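Local atomic coordinates of CofB (Escherichia coli, PDB entry 4QS4), a protein that is a minor pilin that initiates assembly of the CFA/III pilus, a type IV pilus of enterotoxigenic Escherichia coli. Residues 448-453 / 461-466. Sequence-based numbering, arbitrary orientation.
Sequences TAIQVN and ITATMG
Thr448 sets its hydroxyl on the backbone of Thr464, with OG1 donating to Thr464 O at 2.8 Å. The hydroxyl comes from above the carbonyl plane, 40° out of it. It gets there because OG1 is anti to the backbone N (chi1 -177°). The same oxygen also accepts Ala449 N at 3.0 Å, so two donors grip it. An alanine in place of Thr448 would probably leave Thr464 O with the Ala449 amide as its one remaining donor from the facing strand.

The strands are antiparallel, at 163°. Ala449 pairs with Thr464, and Gln451 with Thr462, as hydrogen-bonded pairs. Gln451 N reaches Thr462 O at 2.8 Å, almost straight.

Thr448, Ile450, Val452, Ile461, Ala463 and Met465 share one face. There Ile450 lays CG1 against Ala463 CB at 3.7 Å. Its CG2 branch meets Ile461 CG2 at 4.1 Å, the two side chains crossing at a slant. Val452 lies alongside Ile461 and points the same way, CG2 to CG2 at 4.2 Å.

The other face is more polar. Gln451 leads its amide away from 461-466, and NE2 donates in plane to a lone pair of Asn453 OD1 at 2.8 Å. A water links that OD1 to Thr462 OG1.

The segments form a beta hairpin of strands 444-454 and 458-469 in the C-terminal domain. The apolar face packs on Leu484, Val486 and Ile488 of strand 484-493 and on Ile411 and Ile414 of strand 404-414, joining two antiparallel sheets face to face. Strand 458-469 also pairs with strands 387-390 and 474-479.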
ATOM      1  N   THR A 448     -39.690  29.943 -25.966  1.00 27.08           N
ATOM      2  CA  THR A 448     -38.477  29.731 -26.734  1.00 26.28           C
ATOM      3  C   THR A 448     -38.131  28.247 -26.788  1.00 26.40           C
ATOM      4  O   THR A 448     -38.346  27.505 -25.824  1.00 26.37           O
ATOM      5  CB  THR A 448     -37.282  30.544 -26.172  1.00 25.62           C
ATOM      6  OG1 THR A 448     -36.127  30.347 -26.997  1.00 26.00           O
ATOM      7  CG2 THR A 448     -36.937  30.132 -24.743  1.00 25.11           C
ATOM      8  N   ALA A 449     -37.626  27.824 -27.941  1.00 26.09           N
ATOM      9  CA  ALA A 449     -37.069  26.505 -28.123  1.00 25.99           C
ATOM     10  C   ALA A 449     -35.571  26.697 -28.317  1.00 25.91           C
ATOM     11  O   ALA A 449     -35.140  27.309 -29.296  1.00 26.92           O
ATOM     12  CB  ALA A 449     -37.692  25.838 -29.339  1.00 27.35           C
ATOM     13  N   ILE A 450     -34.783  26.190 -27.375  1.00 24.88           N
ATOM     14  CA  ILE A 450     -33.333  26.324 -27.416  1.00 23.74           C
ATOM     15  C   ILE A 450     -32.748  24.958 -27.745  1.00 24.43           C
ATOM     16  O   ILE A 450     -33.005  23.972 -27.040  1.00 23.71           O
ATOM     17  CB  ILE A 450     -32.792  26.868 -26.083  1.00 22.61           C
ATOM     18  CG1 ILE A 450     -33.277  28.314 -25.874  1.00 22.30           C
ATOM     19  CG2 ILE A 450     -31.264  26.825 -26.054  1.00 22.78           C
ATOM     20  CD1 ILE A 450     -33.182  28.808 -24.436  1.00 21.25           C
ATOM     21  N   GLN A 451     -31.981  24.902 -28.835  1.00 24.29           N
ATOM     22  CA  GLN A 451     -31.446  23.649 -29.351  1.00 24.54           C
ATOM     23  C   GLN A 451     -29.925  23.664 -29.255  1.00 24.21           C
ATOM     24  O   GLN A 451     -29.295  24.703 -29.437  1.00 23.95           O
ATOM     25  CB  GLN A 451     -31.874  23.454 -30.800  1.00 25.81           C
ATOM     26  CG  GLN A 451     -31.536  22.089 -31.375  1.00 26.80           C
ATOM     27  CD  GLN A 451     -32.250  21.820 -32.683  1.00 28.66           C
ATOM     28  OE1 GLN A 451     -33.466  21.630 -32.701  1.00 29.64           O
ATOM     29  NE2 GLN A 451     -31.501  21.794 -33.786  1.00 29.09           N
ATOM     30  N   VAL A 452     -29.349  22.507 -28.955  1.00 23.81           N
ATOM     31  CA  VAL A 452     -27.911  22.360 -28.879  1.00 23.90           C
ATOM     32  C   VAL A 452     -27.525  21.251 -29.825  1.00 24.80           C
ATOM     33  O   VAL A 452     -28.083  20.151 -29.763  1.00 25.42           O
ATOM     34  CB  VAL A 452     -27.431  22.006 -27.450  1.00 22.99           C
ATOM     35  CG1 VAL A 452     -25.948  21.667 -27.446  1.00 23.29           C
ATOM     36  CG2 VAL A 452     -27.700  23.154 -26.495  1.00 22.04           C
ATOM     37  N   ASN A 453     -26.565  21.539 -30.697  1.00 25.96           N
ATOM     38  CA  ASN A 453     -26.064  20.543 -31.630  1.00 27.09           C
ATOM     39  C   ASN A 453     -24.544  20.465 -31.617  1.00 28.17           C
ATOM     40  O   ASN A 453     -23.876  21.402 -31.198  1.00 26.66           O
ATOM     41  CB  ASN A 453     -26.578  20.854 -33.037  1.00 28.30           C
ATOM     42  CG  ASN A 453     -28.089  20.737 -33.144  1.00 28.02           C
ATOM     43  OD1 ASN A 453     -28.775  21.734 -33.340  1.00 27.95           O
ATOM     44  ND2 ASN A 453     -28.614  19.528 -33.002  1.00 28.14           N
ATOM     45  N   ILE A 461     -25.356  26.343 -30.532  1.00 25.30           N
ATOM     46  CA  ILE A 461     -26.533  26.633 -29.724  1.00 25.02           C
ATOM     47  C   ILE A 461     -27.364  27.686 -30.447  1.00 25.40           C
ATOM     48  O   ILE A 461     -26.861  28.759 -30.797  1.00 25.24           O
ATOM     49  CB  ILE A 461     -26.153  27.153 -28.329  1.00 24.69           C
ATOM     50  CG1 ILE A 461     -25.043  26.285 -27.729  1.00 24.95           C
ATOM     51  CG2 ILE A 461     -27.395  27.187 -27.433  1.00 24.29           C
ATOM     52  CD1 ILE A 461     -24.325  26.949 -26.583  1.00 26.04           C
ATOM     53  N   THR A 462     -28.624  27.356 -30.698  1.00 25.28           N
ATOM     54  CA  THR A 462     -29.530  28.240 -31.415  1.00 25.83           C
ATOM     55  C   THR A 462     -30.871  28.254 -30.698  1.00 25.64           C
ATOM     56  O   THR A 462     -31.126  27.417 -29.828  1.00 24.92           O
ATOM     57  CB  THR A 462     -29.735  27.789 -32.877  1.00 27.04           C
ATOM     58  OG1 THR A 462     -30.279  26.462 -32.904  1.00 27.37           O
ATOM     59  CG2 THR A 462     -28.411  27.806 -33.638  1.00 28.01           C
ATOM     60  N   ALA A 463     -31.718  29.209 -31.067  1.00 25.86           N
ATOM     61  CA  ALA A 463     -33.003  29.387 -30.407  1.00 25.86           C
ATOM     62  C   ALA A 463     -33.979  30.113 -31.315  1.00 27.19           C
ATOM     63  O   ALA A 463     -33.587  30.996 -32.079  1.00 27.83           O
ATOM     64  CB  ALA A 463     -32.833  30.160 -29.101  1.00 25.28           C
ATOM     65  N   THR A 464     -35.242  29.702 -31.258  1.00 27.93           N
ATOM     66  CA  THR A 464     -36.331  30.506 -31.782  1.00 29.25           C
ATOM     67  C   THR A 464     -37.153  31.016 -30.608  1.00 29.39           C
ATOM     68  O   THR A 464     -37.221  30.363 -29.562  1.00 29.46           O
ATOM     69  CB  THR A 464     -37.229  29.720 -32.748  1.00 30.83           C
ATOM     70  OG1 THR A 464     -37.687  28.514 -32.124  1.00 31.38           O
ATOM     71  CG2 THR A 464     -36.469  29.384 -34.021  1.00 31.89           C
ATOM     72  N   MET A 465     -37.738  32.199 -30.774  1.00 29.75           N
ATOM     73  CA  MET A 465     -38.643  32.775 -29.785  1.00 29.23           C
ATOM     74  C   MET A 465     -39.922  33.175 -30.502  1.00 30.46           C
ATOM     75  O   MET A 465     -39.863  33.772 -31.574  1.00 31.63           O
ATOM     76  CB  MET A 465     -38.034  34.014 -29.138  1.00 28.94           C
ATOM     77  CG  MET A 465     -38.910  34.619 -28.046  1.00 29.10           C
ATOM     78  SD  MET A 465     -38.347  36.199 -27.387  1.00 29.79           S
ATOM     79  CE  MET A 465     -36.704  35.776 -26.823  1.00 28.21           C
ATOM     80  N   GLY A 466     -41.066  32.838 -29.912  1.00 29.84           N
ATOM     81  CA  GLY A 466     -42.370  33.280 -30.417  1.00 30.42           C
ATOM     82  C   GLY A 466     -42.832  34.503 -29.642  1.00 30.10           C
ATOM     83  O   GLY A 466     -42.819  34.501 -28.413  1.00 29.01           O
TER
HETATM   84  O   HOH W   1     -28.351  24.392 -32.542  1.00 26.94           O